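Local coordinates for Sn-glycerol-3-phosphate ABC transporter substrate-binding protein UspB (Mycobacterium tuberculosis, PDB 4MFI), which probably binds glycerophosphocholine outside the membrane as the substrate-binding subunit of an ABC transporter that imports it, at residues R144-L156 with P300-P312. Numbering follows the deposited sequence.
Sequences RHYAVPYARSTPL and PACPTGGAGLAIP
Arg152 curls back over the strand pair, bent at chi2 (-54°) and chi3 (-46°), and reaches the chain at Gly305. Arg152 CB lies 3.8 Å from Gly305 O. Arg152 CD then passes 3.2 Å from Ala307 O. Arg152 NE donates to Gly305 O at 2.8 Å, with that oxygen nearly in the guanidinium plane. NH2 adds a weak hydrogen bond to the same oxygen and, at the tip, forms a salt bridge with Asp138, which is also hydrogen-bonded to Thr304. Ser153 N approaches Gly305 O from the opposite face of its carbonyl plane, at 3.0 Å, so backbone and side chain grip one buried oxygen from both sides.

Ala307 O also takes two donors, Tyr150 N and Ala151 N. This is a classic beta bulge. Beyond it, Val148 and Leu309 exchange two backbone hydrogen bonds. Leu309 CD2 lies over one face of the Tyr150 ring, 4.2 Å from its centroid, in a CH-pi contact. The Tyr150 hydroxyl is hydrogen-bonded to Glu53. At the other end, Pro155 CG packs on Pro303 CG at 3.7 Å. The two antiparallel segments run between the lobes, consistent with the hinge crossovers of a periplasmic-binding-protein fold.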
loop_
_atom_site.group_PDB
_atom_site.type_symbol
_atom_site.label_atom_id
_atom_site.label_comp_id
_atom_site.label_asym_id
_atom_site.label_seq_id
_atom_site.Cartn_x
_atom_site.Cartn_y
_atom_site.Cartn_z
ATOM N N ARG A 144 5.106 3.426 19.357
ATOM C CA ARG A 144 4.432 2.158 19.606
ATOM C C ARG A 144 3.891 1.584 18.313
ATOM O O ARG A 144 3.437 2.330 17.441
ATOM C CB ARG A 144 3.284 2.358 20.593
ATOM C CG ARG A 144 3.738 2.994 21.894
ATOM C CD ARG A 144 2.632 3.048 22.923
ATOM N NE ARG A 144 3.133 3.583 24.186
ATOM C CZ ARG A 144 3.186 4.878 24.484
ATOM N NH1 ARG A 144 2.751 5.783 23.614
ATOM N NH2 ARG A 144 3.665 5.268 25.659
ATOM N N HIS A 145 3.930 0.257 18.192
ATOM C CA HIS A 145 3.448 -0.422 16.987
ATOM C C HIS A 145 2.106 -1.079 17.256
ATOM O O HIS A 145 1.920 -1.706 18.295
ATOM C CB HIS A 145 4.441 -1.485 16.510
ATOM C CG HIS A 145 5.742 -0.931 16.022
ATOM N ND1 HIS A 145 6.769 -0.585 16.872
ATOM C CD2 HIS A 145 6.187 -0.669 14.768
ATOM C CE1 HIS A 145 7.790 -0.131 16.166
ATOM N NE2 HIS A 145 7.462 -0.175 14.886
ATOM N N TYR A 146 1.179 -0.952 16.310
ATOM C CA TYR A 146 -0.181 -1.451 16.500
ATOM C C TYR A 146 -0.605 -2.561 15.545
ATOM O O TYR A 146 -1.719 -3.059 15.639
ATOM C CB TYR A 146 -1.183 -0.293 16.451
ATOM C CG TYR A 146 -1.029 0.635 17.626
ATOM C CD1 TYR A 146 -1.712 0.401 18.815
ATOM C CD2 TYR A 146 -0.155 1.719 17.571
ATOM C CE1 TYR A 146 -1.557 1.240 19.905
ATOM C CE2 TYR A 146 0.009 2.560 18.656
ATOM C CZ TYR A 146 -0.697 2.320 19.819
ATOM O OH TYR A 146 -0.538 3.160 20.903
ATOM N N ALA A 147 0.277 -2.946 14.630
ATOM C CA ALA A 147 0.014 -4.075 13.748
ATOM C C ALA A 147 1.320 -4.600 13.179
ATOM O O ALA A 147 2.374 -3.995 13.372
ATOM C CB ALA A 147 -0.942 -3.678 12.617
ATOM N N VAL A 148 1.234 -5.733 12.487
ATOM C CA VAL A 148 2.370 -6.363 11.818
ATOM C C VAL A 148 1.998 -6.484 10.333
ATOM O O VAL A 148 0.886 -6.894 10.011
ATOM C CB VAL A 148 2.638 -7.762 12.432
ATOM C CG1 VAL A 148 3.707 -8.528 11.656
ATOM C CG2 VAL A 148 3.027 -7.642 13.903
ATOM N N PRO A 149 2.918 -6.126 9.419
ATOM C CA PRO A 149 2.577 -6.187 7.990
ATOM C C PRO A 149 2.247 -7.607 7.532
ATOM O O PRO A 149 2.888 -8.560 7.984
ATOM C CB PRO A 149 3.858 -5.702 7.303
ATOM C CG PRO A 149 4.954 -6.009 8.293
ATOM C CD PRO A 149 4.320 -5.727 9.633
ATOM N N TYR A 150 1.264 -7.740 6.643
ATOM C CA TYR A 150 0.765 -9.054 6.238
ATOM C C TYR A 150 0.568 -9.145 4.723
ATOM O O TYR A 150 1.206 -9.961 4.058
ATOM C CB TYR A 150 -0.548 -9.328 6.964
ATOM C CG TYR A 150 -1.260 -10.621 6.620
ATOM C CD1 TYR A 150 -0.756 -11.855 7.031
ATOM C CD2 TYR A 150 -2.471 -10.603 5.936
ATOM C CE1 TYR A 150 -1.431 -13.035 6.748
ATOM C CE2 TYR A 150 -3.155 -11.779 5.647
ATOM C CZ TYR A 150 -2.631 -12.990 6.053
ATOM O OH TYR A 150 -3.315 -14.154 5.780
ATOM N N ALA A 151 -0.311 -8.304 4.181
ATOM C CA ALA A 151 -0.608 -8.298 2.746
ATOM C C ALA A 151 -0.232 -6.929 2.197
ATOM O O ALA A 151 -1.057 -6.012 2.170
ATOM C CB ALA A 151 -2.086 -8.584 2.507
ATOM N N ARG A 152 1.027 -6.787 1.792
ATOM C CA ARG A 152 1.589 -5.477 1.476
ATOM C C ARG A 152 1.953 -5.340 0.004
ATOM O O ARG A 152 2.340 -6.309 -0.644
ATOM C CB ARG A 152 2.815 -5.195 2.358
ATOM C CG ARG A 152 2.574 -5.421 3.872
ATOM C CD ARG A 152 1.353 -4.651 4.434
ATOM N NE ARG A 152 1.399 -3.282 3.948
ATOM C CZ ARG A 152 2.077 -2.291 4.518
ATOM N NH1 ARG A 152 2.675 -2.456 5.699
ATOM N NH2 ARG A 152 2.118 -1.114 3.915
ATOM N N SER A 153 1.827 -4.117 -0.505
ATOM C CA SER A 153 2.075 -3.803 -1.903
ATOM C C SER A 153 2.794 -2.467 -1.979
ATOM O O SER A 153 2.913 -1.761 -0.974
ATOM C CB SER A 153 0.740 -3.657 -2.615
ATOM O OG SER A 153 -0.001 -2.626 -1.984
ATOM N N THR A 154 3.279 -2.123 -3.169
ATOM C CA THR A 154 3.757 -0.772 -3.452
ATOM C C THR A 154 3.330 -0.409 -4.866
ATOM O O THR A 154 2.923 -1.279 -5.640
ATOM C CB THR A 154 5.301 -0.648 -3.411
ATOM O OG1 THR A 154 5.856 -1.256 -4.582
ATOM C CG2 THR A 154 5.894 -1.270 -2.157
ATOM N N PRO A 155 3.433 0.874 -5.222
ATOM C CA PRO A 155 3.305 1.189 -6.645
ATOM C C PRO A 155 4.508 0.661 -7.435
ATOM O O PRO A 155 5.586 0.412 -6.879
ATOM C CB PRO A 155 3.288 2.721 -6.657
ATOM C CG PRO A 155 2.778 3.096 -5.292
ATOM C CD PRO A 155 3.439 2.092 -4.393
ATOM N N LEU A 156 4.305 0.499 -8.736
ATOM C CA LEU A 156 5.323 -0.003 -9.646
ATOM C C LEU A 156 5.139 0.730 -10.971
ATOM O O LEU A 156 4.013 1.070 -11.336
ATOM C CB LEU A 156 5.122 -1.503 -9.841
ATOM C CG LEU A 156 6.289 -2.305 -10.402
ATOM C CD1 LEU A 156 7.501 -2.180 -9.496
ATOM C CD2 LEU A 156 5.875 -3.769 -10.561
ATOM N N PRO A 300 13.918 8.103 -0.976
ATOM C CA PRO A 300 12.743 7.270 -1.249
ATOM C C PRO A 300 11.546 8.095 -1.704
ATOM O O PRO A 300 11.193 9.102 -1.076
ATOM C CB PRO A 300 12.436 6.633 0.110
ATOM C CG PRO A 300 13.710 6.651 0.837
ATOM C CD PRO A 300 14.477 7.856 0.362
ATOM N N ALA A 301 10.928 7.663 -2.795
ATOM C CA ALA A 301 9.769 8.368 -3.330
ATOM C C ALA A 301 8.736 7.365 -3.794
ATOM O O ALA A 301 8.135 7.504 -4.860
ATOM C CB ALA A 301 10.177 9.312 -4.456
ATOM N N CYS A 302 8.536 6.345 -2.967
ATOM C CA CYS A 302 7.591 5.280 -3.259
ATOM C C CYS A 302 6.923 4.862 -1.958
ATOM O O CYS A 302 7.604 4.468 -1.022
ATOM C CB CYS A 302 8.321 4.082 -3.863
ATOM S SG CYS A 302 7.215 2.723 -4.327
ATOM N N PRO A 303 5.586 4.943 -1.894
ATOM C CA PRO A 303 4.890 4.538 -0.672
ATOM C C PRO A 303 4.685 3.034 -0.632
ATOM O O PRO A 303 4.898 2.326 -1.623
ATOM C CB PRO A 303 3.529 5.224 -0.816
ATOM C CG PRO A 303 3.294 5.183 -2.297
ATOM C CD PRO A 303 4.650 5.445 -2.916
ATOM N N THR A 304 4.266 2.550 0.527
ATOM C CA THR A 304 3.780 1.187 0.634
ATOM C C THR A 304 2.261 1.226 0.758
ATOM O O THR A 304 1.667 2.300 0.883
ATOM C CB THR A 304 4.367 0.511 1.852
ATOM O OG1 THR A 304 3.950 1.241 3.003
ATOM C CG2 THR A 304 5.893 0.519 1.774
ATOM N N GLY A 305 1.630 0.058 0.723
ATOM C CA GLY A 305 0.186 -0.033 0.803
ATOM C C GLY A 305 -0.240 -1.400 1.291
ATOM O O GLY A 305 0.594 -2.284 1.504
ATOM N N GLY A 306 -1.542 -1.582 1.469
ATOM C CA GLY A 306 -2.074 -2.866 1.899
ATOM C C GLY A 306 -2.481 -2.908 3.360
ATOM O O GLY A 306 -2.864 -1.887 3.934
ATOM N N ALA A 307 -2.385 -4.089 3.967
ATOM C CA ALA A 307 -2.977 -4.322 5.284
ATOM C C ALA A 307 -2.097 -5.140 6.217
ATOM O O ALA A 307 -1.262 -5.943 5.776
ATOM C CB ALA A 307 -4.333 -4.999 5.130
ATOM N N GLY A 308 -2.311 -4.935 7.516
ATOM C CA GLY A 308 -1.576 -5.625 8.555
ATOM C C GLY A 308 -2.486 -6.329 9.541
ATOM O O GLY A 308 -3.710 -6.174 9.504
ATOM N N LEU A 309 -1.883 -7.094 10.443
ATOM C CA LEU A 309 -2.631 -7.844 11.445
ATOM C C LEU A 309 -2.505 -7.190 12.815
ATOM O O LEU A 309 -1.389 -6.905 13.272
ATOM C CB LEU A 309 -2.118 -9.285 11.513
ATOM C CG LEU A 309 -2.218 -10.099 10.224
ATOM C CD1 LEU A 309 -1.634 -11.498 10.421
ATOM C CD2 LEU A 309 -3.666 -10.183 9.760
ATOM N N ALA A 310 -3.645 -6.951 13.462
ATOM C CA ALA A 310 -3.689 -6.280 14.760
ATOM C C ALA A 310 -4.387 -7.151 15.804
ATOM O O ALA A 310 -5.131 -8.072 15.462
ATOM C CB ALA A 310 -4.416 -4.943 14.632
ATOM N N ILE A 311 -4.158 -6.834 17.074
ATOM C CA ILE A 311 -4.741 -7.568 18.192
ATOM C C ILE A 311 -5.599 -6.609 19.013
ATOM O O ILE A 311 -5.086 -5.647 19.576
ATOM C CB ILE A 311 -3.630 -8.148 19.101
ATOM C CG1 ILE A 311 -2.685 -9.047 18.299
ATOM C CG2 ILE A 311 -4.224 -8.904 20.291
ATOM C CD1 ILE A 311 -1.505 -9.559 19.125
ATOM N N PRO A 312 -6.914 -6.861 19.085
ATOM C CA PRO A 312 -7.778 -5.985 19.884
ATOM C C PRO A 312 -7.357 -5.880 21.351
ATOM O O PRO A 312 -6.878 -6.853 21.952
ATOM C CB PRO A 312 -9.146 -6.659 19.773
ATOM C CG PRO A 312 -9.100 -7.327 18.424
ATOM C CD PRO A 312 -7.691 -7.864 18.336
HETATM O O HOH W 1 -2.726 -4.444 17.722
#